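PDB 6U4B: WbbM protein from Klebsiella pneumoniae, which is a trimeric, magnesium-binding bifunctional O-antigen polymerase that probably joins sugars through its glycosyltransferase activity. Local coordinates for residues Gly175-Ile180 / Asn245-Glu250. Residues are numbered along the deposited sequence; the frame is centred on the assembly and turned at random.
Sequences GEYLHI and NYNAQE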
loop_
_atom_site.group_PDB
_atom_site.type_symbol
_atom_site.label_atom_id
_atom_site.label_comp_id
_atom_site.label_asym_id
_atom_site.label_seq_id
_atom_site.Cartn_x
_atom_site.Cartn_y
_atom_site.Cartn_z
ATOM N N GLY A 175 39.754 24.671 32.931
ATOM C CA GLY A 175 39.397 24.402 31.549
ATOM C C GLY A 175 38.088 25.073 31.169
ATOM O O GLY A 175 37.127 25.090 31.942
ATOM N N GLU A 176 38.061 25.635 29.957
ATOM C CA GLU A 176 36.884 26.369 29.500
ATOM C C GLU A 176 35.654 25.472 29.444
ATOM O O GLU A 176 34.559 25.881 29.849
ATOM C CB GLU A 176 37.155 26.988 28.129
ATOM C CG GLU A 176 35.981 27.761 27.553
ATOM C CD GLU A 176 36.279 28.333 26.182
ATOM O OE1 GLU A 176 37.200 27.824 25.510
ATOM O OE2 GLU A 176 35.592 29.295 25.777
ATOM N N TYR A 177 35.811 24.246 28.948
ATOM C CA TYR A 177 34.706 23.304 28.829
ATOM C C TYR A 177 34.833 22.141 29.804
ATOM O O TYR A 177 34.299 21.058 29.547
ATOM C CB TYR A 177 34.606 22.787 27.394
ATOM C CG TYR A 177 34.432 23.883 26.367
ATOM C CD1 TYR A 177 35.398 24.112 25.396
ATOM C CD2 TYR A 177 33.307 24.697 26.377
ATOM C CE1 TYR A 177 35.244 25.115 24.456
ATOM C CE2 TYR A 177 33.144 25.703 25.442
ATOM C CZ TYR A 177 34.117 25.909 24.485
ATOM O OH TYR A 177 33.959 26.909 23.552
ATOM N N LEU A 178 35.529 22.344 30.919
ATOM C CA LEU A 178 35.753 21.302 31.906
ATOM C C LEU A 178 35.130 21.700 33.237
ATOM O O LEU A 178 35.011 22.885 33.562
ATOM C CB LEU A 178 37.250 21.029 32.096
ATOM C CG LEU A 178 38.011 20.527 30.868
ATOM C CD1 LEU A 178 39.495 20.394 31.176
ATOM C CD2 LEU A 178 37.437 19.200 30.390
ATOM N N HIS A 179 34.736 20.691 34.008
ATOM C CA HIS A 179 34.123 20.885 35.316
ATOM C C HIS A 179 34.800 19.928 36.287
ATOM O O HIS A 179 34.692 18.706 36.139
ATOM C CB HIS A 179 32.614 20.659 35.252
ATOM C CG HIS A 179 31.918 21.550 34.269
ATOM N ND1 HIS A 179 31.382 22.770 34.621
ATOM C CD2 HIS A 179 31.684 21.404 32.943
ATOM C CE1 HIS A 179 30.840 23.333 33.555
ATOM N NE2 HIS A 179 31.009 22.525 32.525
ATOM N N ILE A 180 35.509 20.487 37.271
ATOM C CA ILE A 180 36.404 19.699 38.106
ATOM C C ILE A 180 35.663 18.622 38.886
ATOM O O ILE A 180 36.262 17.604 39.251
ATOM C CB ILE A 180 37.195 20.635 39.048
ATOM C CG1 ILE A 180 38.326 19.870 39.740
ATOM C CG2 ILE A 180 36.265 21.294 40.057
ATOM C CD1 ILE A 180 39.306 19.239 38.777
ATOM N N ASN A 245 23.402 20.116 31.097
ATOM C CA ASN A 245 23.202 20.860 29.852
ATOM C C ASN A 245 24.531 21.094 29.137
ATOM O O ASN A 245 24.869 22.211 28.740
ATOM C CB ASN A 245 22.474 22.181 30.115
ATOM C CG ASN A 245 21.030 21.980 30.540
ATOM O OD1 ASN A 245 20.281 21.234 29.908
ATOM N ND2 ASN A 245 20.632 22.646 31.619
ATOM N N TYR A 246 25.295 20.016 28.982
ATOM C CA TYR A 246 26.601 20.111 28.346
ATOM C C TYR A 246 26.463 20.337 26.845
ATOM O O TYR A 246 25.591 19.758 26.189
ATOM C CB TYR A 246 27.415 18.842 28.604
ATOM C CG TYR A 246 28.092 18.786 29.956
ATOM C CD1 TYR A 246 27.890 19.783 30.904
ATOM C CD2 TYR A 246 28.953 17.742 30.276
ATOM C CE1 TYR A 246 28.514 19.731 32.140
ATOM C CE2 TYR A 246 29.581 17.683 31.508
ATOM C CZ TYR A 246 29.359 18.679 32.434
ATOM O OH TYR A 246 29.985 18.622 33.655
ATOM N N ASN A 247 27.332 21.186 26.302
ATOM C CA ASN A 247 27.427 21.357 24.862
ATOM C C ASN A 247 28.377 20.307 24.288
ATOM O O ASN A 247 28.891 19.442 25.002
ATOM C CB ASN A 247 27.870 22.780 24.512
ATOM C CG ASN A 247 29.189 23.172 25.162
ATOM O OD1 ASN A 247 30.106 22.360 25.293
ATOM N ND2 ASN A 247 29.289 24.432 25.565
ATOM N N ALA A 248 28.629 20.395 22.978
ATOM C CA ALA A 248 29.399 19.358 22.293
ATOM C C ALA A 248 30.805 19.219 22.871
ATOM O O ALA A 248 31.340 18.107 22.960
ATOM C CB ALA A 248 29.462 19.658 20.796
ATOM N N GLN A 249 31.421 20.333 23.272
ATOM C CA GLN A 249 32.764 20.263 23.840
ATOM C C GLN A 249 32.735 19.681 25.248
ATOM O O GLN A 249 33.522 18.786 25.580
ATOM C CB GLN A 249 33.414 21.645 23.843
ATOM C CG GLN A 249 33.645 22.250 22.465
ATOM C CD GLN A 249 32.487 23.112 21.999
ATOM O OE1 GLN A 249 31.343 22.919 22.414
ATOM N NE2 GLN A 249 32.782 24.078 21.136
ATOM N N GLU A 250 31.829 20.183 26.093
ATOM C CA GLU A 250 31.702 19.660 27.450
ATOM C C GLU A 250 31.364 18.175 27.452
ATOM O O GLU A 250 31.797 17.439 28.349
ATOM C CB GLU A 250 30.631 20.437 28.216
ATOM C CG GLU A 250 30.966 21.899 28.490
ATOM C CD GLU A 250 29.811 22.636 29.145
ATOM O OE1 GLU A 250 28.686 22.566 28.607
ATOM O OE2 GLU A 250 30.019 23.273 30.199
HETATM O O HOH W 1 33.552 18.524 30.321
#
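His179 and Glu250 join two surface loops of the DUF4422 region through a His-carboxylate hydrogen bond, between the loop leading into helix 180-193 and the Asx motif of Asn247 just ahead of helix 253-272. His179 NE2 donates to Glu250 OE2 (2.6 Å, 167°), with the oxygen in the imidazole plane but the nitrogen well above the carboxylate plane. Glu250 runs extended beyond CG (chi2 175°), which brings its carboxylate to the imidazole edge. Its other oxygen, OE1, accepts from Asn247 N through the anti lone pair, so the carboxylate is held at both oxygens. In return Asn247 OD1 accepts from Glu250 N (2.9 Å), with a C=O...N angle of 166°. Beside His179, the ring of Tyr246 lies almost parallel to the imidazole but slid aside, with centroids 5.0 Å apart; its hydroxyl is hydrogen-bonded to Asp182. At the other end, Tyr177, in the type I turn Gly175-Leu178, is sandwiched: Glu176 CG lies over one face, and Gln249 CB makes a CH-pi contact with the opposite one, 3.7 Å from the ring centroid. One water lies between the backbones, its O 2.8 Å from Tyr177 O and 2.9 Å from Glu250 O.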